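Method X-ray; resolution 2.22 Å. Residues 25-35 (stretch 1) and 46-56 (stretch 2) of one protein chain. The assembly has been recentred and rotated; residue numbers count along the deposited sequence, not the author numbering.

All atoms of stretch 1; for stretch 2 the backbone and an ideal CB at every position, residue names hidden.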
ATOM      1  N   THR A  25       8.548 -29.187  10.731  1.00 34.68           N
ATOM      2  CA  THR A  25       9.099 -30.039   9.687  1.00 34.66           C
ATOM      3  C   THR A  25       8.016 -30.582   8.761  1.00 35.10           C
ATOM      4  O   THR A  25       6.821 -30.516   9.053  1.00 36.83           O
ATOM      5  CB  THR A  25       9.805 -31.261  10.280  1.00 33.01           C
ATOM      6  OG1 THR A  25       8.820 -32.086  10.915  1.00 35.76           O
ATOM      7  CG2 THR A  25      10.866 -30.847  11.314  1.00 27.58           C
ATOM      8  N   MET A  26       8.465 -31.123   7.641  1.00 34.93           N
ATOM      9  CA  MET A  26       7.589 -31.725   6.652  1.00 36.27           C
ATOM     10  C   MET A  26       6.768 -32.823   7.309  1.00 35.38           C
ATOM     11  O   MET A  26       5.550 -32.884   7.161  1.00 34.15           O
ATOM     12  CB  MET A  26       8.436 -32.348   5.547  1.00 40.10           C
ATOM     13  CG  MET A  26       7.684 -33.285   4.627  1.00 42.32           C
ATOM     14  SD  MET A  26       6.831 -32.370   3.387  1.00 52.34           S
ATOM     15  CE  MET A  26       5.432 -31.808   4.267  1.00 47.85           C
ATOM     16  N   GLU A  27       7.466 -33.696   8.024  1.00 36.51           N
ATOM     17  CA  GLU A  27       6.854 -34.825   8.704  1.00 40.43           C
ATOM     18  C   GLU A  27       5.742 -34.375   9.634  1.00 39.26           C
ATOM     19  O   GLU A  27       4.647 -34.932   9.609  1.00 40.37           O
ATOM     20  CB  GLU A  27       7.909 -35.603   9.504  1.00 42.84           C
ATOM     21  CG  GLU A  27       7.722 -37.117   9.424  1.00 49.41           C
ATOM     22  CD  GLU A  27       8.128 -37.851  10.699  1.00 53.24           C
ATOM     23  OE1 GLU A  27       9.279 -37.672  11.156  1.00 54.17           O
ATOM     24  OE2 GLU A  27       7.291 -38.617  11.238  1.00 55.67           O
ATOM     25  N   GLU A  28       6.035 -33.370  10.457  1.00 39.52           N
ATOM     26  CA  GLU A  28       5.061 -32.837  11.401  1.00 39.92           C
ATOM     27  C   GLU A  28       3.830 -32.319  10.685  1.00 36.32           C
ATOM     28  O   GLU A  28       2.700 -32.564  11.123  1.00 31.50           O
ATOM     29  CB  GLU A  28       5.667 -31.697  12.214  1.00 43.69           C
ATOM     30  CG  GLU A  28       6.776 -32.108  13.154  1.00 47.57           C
ATOM     31  CD  GLU A  28       7.565 -30.906  13.618  1.00 51.93           C
ATOM     32  OE1 GLU A  28       6.936 -29.917  14.055  1.00 53.51           O
ATOM     33  OE2 GLU A  28       8.811 -30.943  13.547  1.00 54.31           O
ATOM     34  N   THR A  29       4.058 -31.595   9.593  1.00 35.70           N
ATOM     35  CA  THR A  29       2.959 -31.035   8.810  1.00 37.63           C
ATOM     36  C   THR A  29       2.018 -32.145   8.383  1.00 37.15           C
ATOM     37  O   THR A  29       0.797 -32.021   8.519  1.00 36.84           O
ATOM     38  CB  THR A  29       3.457 -30.304   7.537  1.00 38.28           C
ATOM     39  OG1 THR A  29       4.215 -29.144   7.904  1.00 37.51           O
ATOM     40  CG2 THR A  29       2.281 -29.864   6.691  1.00 38.49           C
ATOM     41  N   LEU A  30       2.595 -33.238   7.880  1.00 37.16           N
ATOM     42  CA  LEU A  30       1.802 -34.381   7.429  1.00 36.34           C
ATOM     43  C   LEU A  30       0.997 -34.992   8.563  1.00 35.42           C
ATOM     44  O   LEU A  30      -0.163 -35.341   8.372  1.00 34.08           O
ATOM     45  CB  LEU A  30       2.712 -35.445   6.801  1.00 37.86           C
ATOM     46  CG  LEU A  30       2.899 -35.364   5.278  1.00 39.22           C
ATOM     47  CD1 LEU A  30       3.179 -33.946   4.871  1.00 39.12           C
ATOM     48  CD2 LEU A  30       4.023 -36.288   4.827  1.00 39.87           C
ATOM     49  N   GLU A  31       1.612 -35.130   9.736  1.00 35.99           N
ATOM     50  CA  GLU A  31       0.918 -35.701  10.893  1.00 39.29           C
ATOM     51  C   GLU A  31      -0.313 -34.880  11.241  1.00 37.77           C
ATOM     52  O   GLU A  31      -1.424 -35.406  11.308  1.00 38.26           O
ATOM     53  CB  GLU A  31       1.834 -35.740  12.116  1.00 39.74           C
ATOM     54  CG  GLU A  31       3.111 -36.516  11.906  1.00 50.16           C
ATOM     55  CD  GLU A  31       4.039 -36.435  13.108  1.00 54.64           C
ATOM     56  OE1 GLU A  31       3.605 -36.834  14.216  1.00 55.70           O
ATOM     57  OE2 GLU A  31       5.196 -35.972  12.943  1.00 57.58           O
ATOM     58  N   LEU A  32      -0.101 -33.585  11.469  1.00 38.52           N
ATOM     59  CA  LEU A  32      -1.184 -32.672  11.816  1.00 39.79           C
ATOM     60  C   LEU A  32      -2.278 -32.758  10.757  1.00 39.55           C
ATOM     61  O   LEU A  32      -3.439 -33.015  11.072  1.00 41.27           O
ATOM     62  CB  LEU A  32      -0.666 -31.222  11.917  1.00 39.84           C
ATOM     63  CG  LEU A  32       0.530 -30.925  12.827  1.00 39.06           C
ATOM     64  CD1 LEU A  32       0.753 -29.446  12.893  1.00 41.56           C
ATOM     65  CD2 LEU A  32       0.289 -31.459  14.218  1.00 43.32           C
ATOM     66  N   ALA A  33      -1.905 -32.549   9.501  1.00 39.36           N
ATOM     67  CA  ALA A  33      -2.868 -32.611   8.408  1.00 40.10           C
ATOM     68  C   ALA A  33      -3.655 -33.913   8.455  1.00 40.87           C
ATOM     69  O   ALA A  33      -4.862 -33.933   8.207  1.00 41.34           O
ATOM     70  CB  ALA A  33      -2.158 -32.482   7.080  1.00 37.62           C
ATOM     71  N   ARG A  34      -2.973 -35.004   8.782  1.00 41.58           N
ATOM     72  CA  ARG A  34      -3.641 -36.290   8.860  1.00 43.16           C
ATOM     73  C   ARG A  34      -4.591 -36.311  10.038  1.00 43.62           C
ATOM     74  O   ARG A  34      -5.782 -36.581   9.882  1.00 44.73           O
ATOM     75  CB  ARG A  34      -2.632 -37.422   9.019  1.00 43.72           C
ATOM     76  CG  ARG A  34      -2.603 -38.384   7.858  1.00 45.61           C
ATOM     77  CD  ARG A  34      -1.885 -39.655   8.272  1.00 49.37           C
ATOM     78  NE  ARG A  34      -0.572 -39.362   8.848  1.00 53.26           N
ATOM     79  CZ  ARG A  34       0.525 -39.110   8.135  1.00 54.00           C
ATOM     80  NH1 ARG A  34       0.480 -39.116   6.806  1.00 54.52           N
ATOM     81  NH2 ARG A  34       1.670 -38.851   8.756  1.00 52.36           N
ATOM     82  N   ARG A  35      -4.063 -36.032  11.222  1.00 43.29           N
ATOM     83  CA  ARG A  35      -4.895 -36.036  12.410  1.00 44.23           C
ATOM     84  C   ARG A  35      -6.030 -35.033  12.331  1.00 43.77           C
ATOM     85  O   ARG A  35      -7.148 -35.319  12.760  1.00 44.28           O
ATOM     86  CB  ARG A  35      -4.051 -35.773  13.663  1.00 45.38           C
ATOM     87  CG  ARG A  35      -3.542 -37.059  14.310  1.00 51.06           C
ATOM     88  CD  ARG A  35      -3.064 -36.828  15.730  1.00 54.91           C
ATOM     89  NE  ARG A  35      -1.686 -36.359  15.774  1.00 58.55           N
ATOM     90  CZ  ARG A  35      -0.629 -37.157  15.680  1.00 61.53           C
ATOM     91  NH1 ARG A  35      -0.800 -38.466  15.542  1.00 64.17           N
ATOM     92  NH2 ARG A  35       0.596 -36.646  15.716  1.00 64.23           N
ATOM     93  N   UNK A  46      -4.089 -34.451  -0.816  1.00 33.78           N
ATOM     94  CA  UNK A  46      -3.555 -33.296  -0.108  1.00 35.00           C
ATOM     95  C   UNK A  46      -2.154 -33.575   0.410  1.00 33.87           C
ATOM     96  O   UNK A  46      -1.215 -32.810   0.152  1.00 33.44           O
ATOM     97  CB  UNK A  46      -4.477 -32.904   1.049  1.00 35.00           C
ATOM     98  N   UNK A  47      -2.015 -34.677   1.139  1.00 34.23           N
ATOM     99  CA  UNK A  47      -0.723 -35.074   1.698  1.00 33.30           C
ATOM    100  C   UNK A  47       0.375 -35.249   0.644  1.00 33.10           C
ATOM    101  O   UNK A  47       1.517 -34.827   0.853  1.00 31.79           O
ATOM    102  CB  UNK A  47      -0.887 -36.380   2.478  1.00 33.30           C
ATOM    103  N   UNK A  48       0.032 -35.878  -0.480  1.00 34.42           N
ATOM    104  CA  UNK A  48       0.992 -36.120  -1.555  1.00 33.85           C
ATOM    105  C   UNK A  48       1.508 -34.804  -2.114  1.00 34.22           C
ATOM    106  O   UNK A  48       2.719 -34.611  -2.284  1.00 35.52           O
ATOM    107  CB  UNK A  48       0.357 -36.956  -2.668  1.00 33.85           C
ATOM    108  N   UNK A  49       0.573 -33.910  -2.415  1.00 36.21           N
ATOM    109  CA  UNK A  49       0.881 -32.591  -2.958  1.00 37.39           C
ATOM    110  C   UNK A  49       1.832 -31.850  -2.030  1.00 38.21           C
ATOM    111  O   UNK A  49       2.849 -31.305  -2.459  1.00 37.62           O
ATOM    112  CB  UNK A  49      -0.399 -31.780  -3.169  1.00 37.39           C
ATOM    113  N   UNK A  50       1.501 -31.847  -0.748  1.00 36.72           N
ATOM    114  CA  UNK A  50       2.342 -31.181   0.229  1.00 35.80           C
ATOM    115  C   UNK A  50       3.733 -31.789   0.224  1.00 36.71           C
ATOM    116  O   UNK A  50       4.733 -31.089   0.068  1.00 36.44           O
ATOM    117  CB  UNK A  50       1.723 -31.268   1.625  1.00 35.80           C
ATOM    118  N   UNK A  51       3.802 -33.106   0.359  1.00 37.81           N
ATOM    119  CA  UNK A  51       5.097 -33.753   0.389  1.00 38.86           C
ATOM    120  C   UNK A  51       5.957 -33.483  -0.839  1.00 38.26           C
ATOM    121  O   UNK A  51       7.160 -33.278  -0.715  1.00 38.89           O
ATOM    122  CB  UNK A  51       4.902 -35.262   0.548  1.00 38.86           C
ATOM    123  N   UNK A  52       5.341 -33.476  -2.018  1.00 39.62           N
ATOM    124  CA  UNK A  52       6.065 -33.230  -3.267  1.00 40.64           C
ATOM    125  C   UNK A  52       6.661 -31.844  -3.326  1.00 41.99           C
ATOM    126  O   UNK A  52       7.585 -31.578  -4.096  1.00 44.24           O
ATOM    127  CB  UNK A  52       5.137 -33.434  -4.466  1.00 40.64           C
ATOM    128  N   UNK A  53       6.111 -30.956  -2.516  1.00 42.50           N
ATOM    129  CA  UNK A  53       6.572 -29.585  -2.460  1.00 41.58           C
ATOM    130  C   UNK A  53       8.060 -29.474  -2.085  1.00 41.36           C
ATOM    131  O   UNK A  53       8.730 -28.506  -2.456  1.00 40.88           O
ATOM    132  CB  UNK A  53       5.721 -28.803  -1.458  1.00 41.58           C
ATOM    133  N   UNK A  54       8.579 -30.470  -1.374  1.00 39.87           N
ATOM    134  CA  UNK A  54       9.979 -30.451  -0.979  1.00 40.55           C
ATOM    135  C   UNK A  54      10.324 -29.460   0.126  1.00 42.73           C
ATOM    136  O   UNK A  54      11.503 -29.187   0.377  1.00 41.51           O
ATOM    137  CB  UNK A  54      10.838 -30.141  -2.206  1.00 40.55           C
ATOM    138  N   UNK A  55       9.305 -28.896   0.769  1.00 41.08           N
ATOM    139  CA  UNK A  55       9.532 -27.954   1.862  1.00 42.41           C
ATOM    140  C   UNK A  55       9.775 -28.775   3.125  1.00 40.28           C
ATOM    141  O   UNK A  55       8.840 -29.303   3.721  1.00 42.21           O
ATOM    142  CB  UNK A  55       8.353 -26.995   2.036  1.00 42.41           C
ATOM    143  N   UNK A  56      11.032 -28.879   3.532  1.00 40.75           N
ATOM    144  CA  UNK A  56      11.375 -29.667   4.707  1.00 41.92           C
ATOM    145  C   UNK A  56      11.116 -28.961   6.042  1.00 41.33           C
ATOM    146  O   UNK A  56      10.708 -29.601   7.015  1.00 40.56           O
ATOM    147  CB  UNK A  56      12.850 -30.064   4.628  1.00 41.92           C
TER

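The helix of residues 26-35 runs nearly antiparallel to that of stretch 2, with 166° between their N-to-C directions and 10.4 Å between axes at closest approach. That spacing leaves room for side chains of middling size from both sides.

At position 46 CA-to-CB points toward stretch 1, but nothing of it lies within 5.5 Å of the ideal CB, so these neighbours leave the choice wide. The residue is Ala-46, which makes no contact across.

Position 47 also points toward stretch 1. Its ideal CB stands 4.8 Å from Leu-30 CG and 5.3 Å from Arg-34 NH1, and the methyl of Ala-33 lies beyond. A leucine, methionine or isoleucine could use this apolar surface; an acid might answer the guanidinium. The deposited Leu-47 takes the apolar course. Its CD1 is 3.8 Å from Ala-33 CB. Leu-47 CD2 is 3.6 Å from Arg-34 CG and 3.9 Å from Arg-34 NH1, oblique to the guanidinium, so both the start of the arginine chain and its head border this methyl. Leu-47 CG and Leu-30 CG are 4.4 Å apart.

Positions 48 and 49 receive no guidance from stretch 1: the first points away, the second is out of reach, and helical angles admit most residues. They are Arg-48 and Leu-49.

Position 50 is the most constrained by carbon. Its CA-to-CB bond points toward stretch 1, and the ideal CB is 4.5 Å from Leu-30 CD1, 4.6 Å from Met-26 CE and 5.3 Å from Thr-29 CG2. Valine, isoleucine or another compact apolar residue would suit. Ile-50 (chi1 m, chi2 t) sends CG2 among all three: 3.3 Å from Met-26 CE, a tight approach, 3.8 Å from Leu-30 CD1 and 4.1 Å from Thr-29 CG2.

At position 51 the bond points sideways, with the ideal CB 4.5 Å from both Leu-30 CD2 and Met-26 SD. An apolar chain could lie there, as could a long polar one whose methylenes cover these atoms. The residue is Glu-51: its CA is 3.7 Å from Met-26 SD, and its CD 3.8 Å from Leu-30 CD2. No charged partner in stretch 1 meets its carboxylate.

Position 52 points away, leaving the choice open; it is Asn-52. Position 53 points toward stretch 1 but has none of it within 5.5 Å of the ideal CB, and Thr-53 makes no contact across. At position 54, phi 73° and psi 11° favour glycine, though asparagine is often tolerated; Gly-54 is the first residue after the helix to leave helical angles.

Position 55 points sideways, and many residues would fit. In Val-55 the backbone makes the closest approach, with O 3.6 Å from Met-26 CB.

At position 56 CA-to-CB points away, so the choice is broad, but the backbone is engaged whatever the side chain. Arg-56 O accepts a hydrogen bond from Met-26 N (2.8 Å, 131°) and a CA-H...O contact from Thr-25 CA (3.1 Å). The arginine's guanidinium has Thr-25 CG2 at its edge, 4.5 Å from NH2.

Stretch 2, residues 46-56: ALRLIENTGVR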
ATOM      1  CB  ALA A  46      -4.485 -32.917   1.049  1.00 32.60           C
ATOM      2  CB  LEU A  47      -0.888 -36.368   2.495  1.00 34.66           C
ATOM      3  CG  LEU A  47      -1.243 -36.252   3.985  1.00 38.58           C
ATOM      4  CD1 LEU A  47      -1.987 -34.968   4.271  1.00 38.79           C
ATOM      5  CD2 LEU A  47      -2.065 -37.458   4.395  1.00 38.89           C
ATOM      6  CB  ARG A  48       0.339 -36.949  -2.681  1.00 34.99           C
ATOM      7  CG  ARG A  48       1.228 -37.144  -3.926  1.00 34.62           C
ATOM      8  CD  ARG A  48       0.658 -38.207  -4.885  1.00 33.59           C
ATOM      9  NE  ARG A  48      -0.582 -37.768  -5.516  1.00 31.66           N
ATOM     10  CZ  ARG A  48      -0.644 -36.884  -6.505  1.00 31.06           C
ATOM     11  NH1 ARG A  48       0.465 -36.347  -6.994  1.00 31.34           N
ATOM     12  NH2 ARG A  48      -1.815 -36.514  -6.987  1.00 34.11           N
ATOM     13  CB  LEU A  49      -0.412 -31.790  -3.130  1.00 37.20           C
ATOM     14  CG  LEU A  49      -1.230 -32.061  -4.406  1.00 37.58           C
ATOM     15  CD1 LEU A  49      -1.397 -33.549  -4.616  1.00 38.84           C
ATOM     16  CD2 LEU A  49      -2.584 -31.386  -4.303  1.00 37.70           C
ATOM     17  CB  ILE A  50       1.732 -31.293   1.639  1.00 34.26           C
ATOM     18  CG1 ILE A  50       0.451 -30.453   1.709  1.00 32.64           C
ATOM     19  CG2 ILE A  50       2.738 -30.813   2.680  1.00 34.56           C
ATOM     20  CD1 ILE A  50      -0.302 -30.584   3.000  1.00 32.57           C
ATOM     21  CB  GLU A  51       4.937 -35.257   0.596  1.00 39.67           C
ATOM     22  CG  GLU A  51       6.216 -35.879   1.112  1.00 43.81           C
ATOM     23  CD  GLU A  51       6.024 -37.249   1.718  1.00 46.32           C
ATOM     24  OE1 GLU A  51       6.910 -37.663   2.492  1.00 50.11           O
ATOM     25  OE2 GLU A  51       5.007 -37.913   1.425  1.00 48.56           O
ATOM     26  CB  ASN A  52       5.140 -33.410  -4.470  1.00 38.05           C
ATOM     27  CG  ASN A  52       4.909 -34.863  -4.809  1.00 39.57           C
ATOM     28  OD1 ASN A  52       4.077 -35.175  -5.654  1.00 39.80           O
ATOM     29  ND2 ASN A  52       5.647 -35.763  -4.156  1.00 36.47           N
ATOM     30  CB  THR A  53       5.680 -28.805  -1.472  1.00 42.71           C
ATOM     31  OG1 THR A  53       4.794 -27.945  -2.208  1.00 40.25           O
ATOM     32  CG2 THR A  53       6.501 -28.022  -0.506  1.00 40.17           C
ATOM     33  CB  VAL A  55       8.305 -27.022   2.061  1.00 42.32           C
ATOM     34  CG1 VAL A  55       8.402 -26.289   3.397  1.00 43.77           C
ATOM     35  CG2 VAL A  55       8.252 -26.007   0.929  1.00 42.66           C
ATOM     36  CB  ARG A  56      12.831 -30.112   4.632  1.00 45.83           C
ATOM     37  CG  ARG A  56      13.840 -29.018   4.916  1.00 53.52           C
ATOM     38  CD  ARG A  56      14.979 -29.581   5.762  1.00 59.29           C
ATOM     39  NE  ARG A  56      14.480 -30.163   7.014  1.00 63.85           N
ATOM     40  CZ  ARG A  56      15.228 -30.831   7.893  1.00 64.93           C
ATOM     41  NH1 ARG A  56      16.524 -31.015   7.665  1.00 64.93           N
ATOM     42  NH2 ARG A  56      14.678 -31.306   9.007  1.00 63.93           N
TER
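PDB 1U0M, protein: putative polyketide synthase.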